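Local coordinates for protein tryptophan--tRNA ligase (Campylobacter jejuni subsp. jejuni, PDB 3TZL) that probably catalyses the ATP-dependent attachment of tryptophan to its cognate tRNA, working as a homodimeric class I aminoacyl-tRNA synthetase, at residues K249-R254 and G263-Y268. Sequence-based numbering, arbitrary orientation.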
ATOM      1  N   LYS B 249       3.070  50.161  19.847  1.00 61.26           N
ATOM      2  CA  LYS B 249       2.931  51.375  20.633  1.00 60.32           C
ATOM      3  C   LYS B 249       2.858  52.607  19.732  1.00 54.48           C
ATOM      4  O   LYS B 249       2.029  53.495  19.952  1.00 56.09           O
ATOM      5  CB  LYS B 249       4.096  51.491  21.613  1.00 63.54           C
ATOM      6  CG  LYS B 249       3.923  52.610  22.610  1.00 69.04           C
ATOM      7  CD  LYS B 249       2.553  52.527  23.268  1.00 72.03           C
ATOM      8  CE  LYS B 249       2.293  53.765  24.102  1.00 73.56           C
ATOM      9  NZ  LYS B 249       1.001  53.706  24.856  1.00 74.84           N
ATOM     10  N   GLU B 250       3.720  52.671  18.722  1.00 54.39           N
ATOM     11  CA  GLU B 250       3.681  53.795  17.790  1.00 62.29           C
ATOM     12  C   GLU B 250       2.377  53.822  16.987  1.00 60.00           C
ATOM     13  O   GLU B 250       1.832  54.894  16.725  1.00 62.48           O
ATOM     14  CB  GLU B 250       4.904  53.798  16.871  1.00 71.73           C
ATOM     15  CG  GLU B 250       6.192  54.193  17.575  1.00 83.86           C
ATOM     16  CD  GLU B 250       7.412  54.129  16.670  1.00 91.03           C
ATOM     17  OE1 GLU B 250       7.291  53.602  15.540  1.00 90.73           O
ATOM     18  OE2 GLU B 250       8.490  54.602  17.097  1.00 94.72           O
ATOM     19  N   LEU B 251       1.870  52.651  16.605  1.00 54.73           N
ATOM     20  CA  LEU B 251       0.558  52.585  15.949  1.00 50.93           C
ATOM     21  C   LEU B 251      -0.561  53.011  16.902  1.00 54.72           C
ATOM     22  O   LEU B 251      -1.449  53.783  16.542  1.00 53.99           O
ATOM     23  CB  LEU B 251       0.273  51.182  15.410  1.00 44.45           C
ATOM     24  CG  LEU B 251      -1.075  50.935  14.716  1.00 46.41           C
ATOM     25  CD1 LEU B 251      -1.262  51.898  13.562  1.00 47.92           C
ATOM     26  CD2 LEU B 251      -1.138  49.527  14.180  1.00 42.02           C
ATOM     27  N   GLN B 252      -0.514  52.498  18.122  1.00 56.33           N
ATOM     28  CA  GLN B 252      -1.522  52.827  19.122  1.00 55.38           C
ATOM     29  C   GLN B 252      -1.582  54.322  19.402  1.00 51.75           C
ATOM     30  O   GLN B 252      -2.654  54.870  19.670  1.00 51.16           O
ATOM     31  CB  GLN B 252      -1.235  52.052  20.399  1.00 55.52           C
ATOM     32  CG  GLN B 252      -2.175  52.337  21.547  1.00 58.40           C
ATOM     33  CD  GLN B 252      -1.795  51.533  22.777  1.00 63.12           C
ATOM     34  OE1 GLN B 252      -1.059  50.533  22.679  1.00 63.15           O
ATOM     35  NE2 GLN B 252      -2.283  51.959  23.941  1.00 62.12           N
ATOM     36  N   ILE B 253      -0.429  54.979  19.328  1.00 50.44           N
ATOM     37  CA  ILE B 253      -0.371  56.418  19.541  1.00 55.50           C
ATOM     38  C   ILE B 253      -1.117  57.084  18.397  1.00 58.40           C
ATOM     39  O   ILE B 253      -1.844  58.061  18.603  1.00 62.65           O
ATOM     40  CB  ILE B 253       1.086  56.921  19.588  1.00 59.51           C
ATOM     41  CG1 ILE B 253       1.730  56.572  20.934  1.00 68.66           C
ATOM     42  CG2 ILE B 253       1.166  58.416  19.346  1.00 54.34           C
ATOM     43  CD1 ILE B 253       3.253  56.609  20.909  1.00 71.27           C
ATOM     44  N   ARG B 254      -0.946  56.533  17.193  1.00 53.25           N
ATOM     45  CA  ARG B 254      -1.608  57.063  16.004  1.00 54.99           C
ATOM     46  C   ARG B 254      -3.125  56.913  16.108  1.00 51.62           C
ATOM     47  O   ARG B 254      -3.867  57.818  15.719  1.00 49.11           O
ATOM     48  CB  ARG B 254      -1.052  56.401  14.736  1.00 51.55           C
ATOM     49  CG  ARG B 254       0.348  56.885  14.378  1.00 53.76           C
ATOM     50  CD  ARG B 254       1.017  55.980  13.355  1.00 55.26           C
ATOM     51  NE  ARG B 254       0.353  56.019  12.057  1.00 55.44           N
ATOM     52  CZ  ARG B 254       0.670  55.224  11.039  1.00 59.42           C
ATOM     53  NH1 ARG B 254       1.647  54.330  11.165  1.00 54.61           N
ATOM     54  NH2 ARG B 254       0.009  55.323   9.892  1.00 60.81           N
ATOM     55  N   GLY B 263      -9.187  54.060   6.641  1.00 41.01           N
ATOM     56  CA  GLY B 263      -8.745  53.884   5.275  1.00 37.46           C
ATOM     57  C   GLY B 263      -7.238  53.990   5.232  1.00 39.11           C
ATOM     58  O   GLY B 263      -6.566  53.159   4.623  1.00 43.26           O
ATOM     59  N   HIS B 264      -6.699  54.987   5.922  1.00 39.84           N
ATOM     60  CA  HIS B 264      -5.262  55.127   5.971  1.00 42.88           C
ATOM     61  C   HIS B 264      -4.573  54.010   6.766  1.00 43.72           C
ATOM     62  O   HIS B 264      -3.506  53.547   6.380  1.00 46.39           O
ATOM     63  CB  HIS B 264      -4.851  56.489   6.511  1.00 46.39           C
ATOM     64  CG  HIS B 264      -3.388  56.741   6.386  1.00 56.64           C
ATOM     65  ND1 HIS B 264      -2.498  56.456   7.398  1.00 62.38           N
ATOM     66  CD2 HIS B 264      -2.649  57.207   5.352  1.00 63.00           C
ATOM     67  CE1 HIS B 264      -1.276  56.762   7.003  1.00 66.97           C
ATOM     68  NE2 HIS B 264      -1.340  57.222   5.765  1.00 68.80           N
ATOM     69  N   PHE B 265      -5.173  53.569   7.864  1.00 43.79           N
ATOM     70  CA  PHE B 265      -4.605  52.436   8.606  1.00 43.79           C
ATOM     71  C   PHE B 265      -4.575  51.151   7.765  1.00 43.28           C
ATOM     72  O   PHE B 265      -3.639  50.357   7.862  1.00 42.62           O
ATOM     73  CB  PHE B 265      -5.346  52.214   9.933  1.00 40.60           C
ATOM     74  CG  PHE B 265      -5.107  53.306  10.941  1.00 44.31           C
ATOM     75  CD1 PHE B 265      -3.823  53.796  11.154  1.00 45.98           C
ATOM     76  CD2 PHE B 265      -6.160  53.861  11.652  1.00 42.94           C
ATOM     77  CE1 PHE B 265      -3.588  54.814  12.076  1.00 48.98           C
ATOM     78  CE2 PHE B 265      -5.937  54.879  12.577  1.00 47.25           C
ATOM     79  CZ  PHE B 265      -4.653  55.357  12.790  1.00 47.79           C
ATOM     80  N   LYS B 266      -5.590  50.957   6.928  1.00 43.09           N
ATOM     81  CA  LYS B 266      -5.604  49.806   6.031  1.00 42.18           C
ATOM     82  C   LYS B 266      -4.466  49.922   5.026  1.00 48.75           C
ATOM     83  O   LYS B 266      -3.788  48.934   4.730  1.00 50.54           O
ATOM     84  CB  LYS B 266      -6.942  49.696   5.307  1.00 40.14           C
ATOM     85  CG  LYS B 266      -8.045  49.142   6.159  1.00 40.78           C
ATOM     86  CD  LYS B 266      -9.409  49.335   5.512  1.00 43.74           C
ATOM     87  CE  LYS B 266     -10.400  48.268   6.009  1.00 47.28           C
ATOM     88  NZ  LYS B 266     -11.809  48.540   5.570  1.00 44.77           N
ATOM     89  N   ILE B 267      -4.265  51.131   4.502  1.00 49.63           N
ATOM     90  CA  ILE B 267      -3.155  51.405   3.591  1.00 48.48           C
ATOM     91  C   ILE B 267      -1.830  51.033   4.257  1.00 43.76           C
ATOM     92  O   ILE B 267      -0.972  50.367   3.658  1.00 42.33           O
ATOM     93  CB  ILE B 267      -3.129  52.888   3.168  1.00 47.25           C
ATOM     94  CG1 ILE B 267      -4.235  53.166   2.139  1.00 48.08           C
ATOM     95  CG2 ILE B 267      -1.765  53.252   2.596  1.00 46.43           C
ATOM     96  CD1 ILE B 267      -4.309  54.598   1.687  1.00 45.91           C
ATOM     97  N   TYR B 268      -1.691  51.467   5.509  1.00 37.34           N
ATOM     98  CA  TYR B 268      -0.562  51.105   6.350  1.00 37.68           C
ATOM     99  C   TYR B 268      -0.439  49.588   6.514  1.00 39.57           C
ATOM    100  O   TYR B 268       0.645  49.038   6.373  1.00 38.20           O
ATOM    101  CB  TYR B 268      -0.685  51.780   7.722  1.00 44.46           C
ATOM    102  CG  TYR B 268       0.423  51.417   8.682  1.00 49.34           C
ATOM    103  CD1 TYR B 268       1.749  51.671   8.366  1.00 51.67           C
ATOM    104  CD2 TYR B 268       0.144  50.826   9.913  1.00 50.00           C
ATOM    105  CE1 TYR B 268       2.774  51.335   9.239  1.00 54.75           C
ATOM    106  CE2 TYR B 268       1.162  50.495  10.794  1.00 51.42           C
ATOM    107  CZ  TYR B 268       2.477  50.753  10.450  1.00 53.92           C
ATOM    108  OH  TYR B 268       3.501  50.425  11.312  1.00 56.92           O
TER
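Arg254 reaches from helix 245-257 across to Phe265, His264 and Tyr268 of helix 262-276, and its stem passes Phe265 before its two terminal nitrogens reach Tyr268 and His264. CB lies 4.0 Å from CE1 of Phe265. The chain then extends to CD and bends at chi3 (66°), which carries NE past Phe265 CE1 at 4.1 Å and turns the guanidinium toward Tyr268. At the tip the two nitrogens part. NH1 sits over the centre of the Tyr268 ring, 3.6 Å above its plane. This is a cation-pi contact whose CZ-to-centroid line runs only 8° off the ring normal. The two planes are tilted 64° apart, so the guanidinium points one nitrogen down at the ring instead of lying flat on it. NH2 approaches the edge of the His264 imidazole, 3.5 Å from its CE1, and also forms a salt bridge with Glu260 in the turn joining the two helices. That carboxylate probably steadies the guanidinium above the tyrosine and offsets its charge. The backbone end of Arg254 takes part as well: its O faces the edge of the phenylalanine ring, 3.9 Å from Phe265 CZ. Beside the arginine, Leu251 turns CD1 to both rings, 4.0 Å from Phe265 CD1 and 3.9 Å from Tyr268 CE2. The two segments run antiparallel as a helical hairpin, their axes 12.5 Å apart, a separation bridged by long side chains. Helix 234-239 backs the apolar side, where Phe236 and Ala239 touch Leu251, while Tyr255 stacks on Phe265; the pair belongs to an outlying helical region, away from the tryptophan and nucleotide pockets and from the parallel sheet 5-10, 36-41 and 78-81.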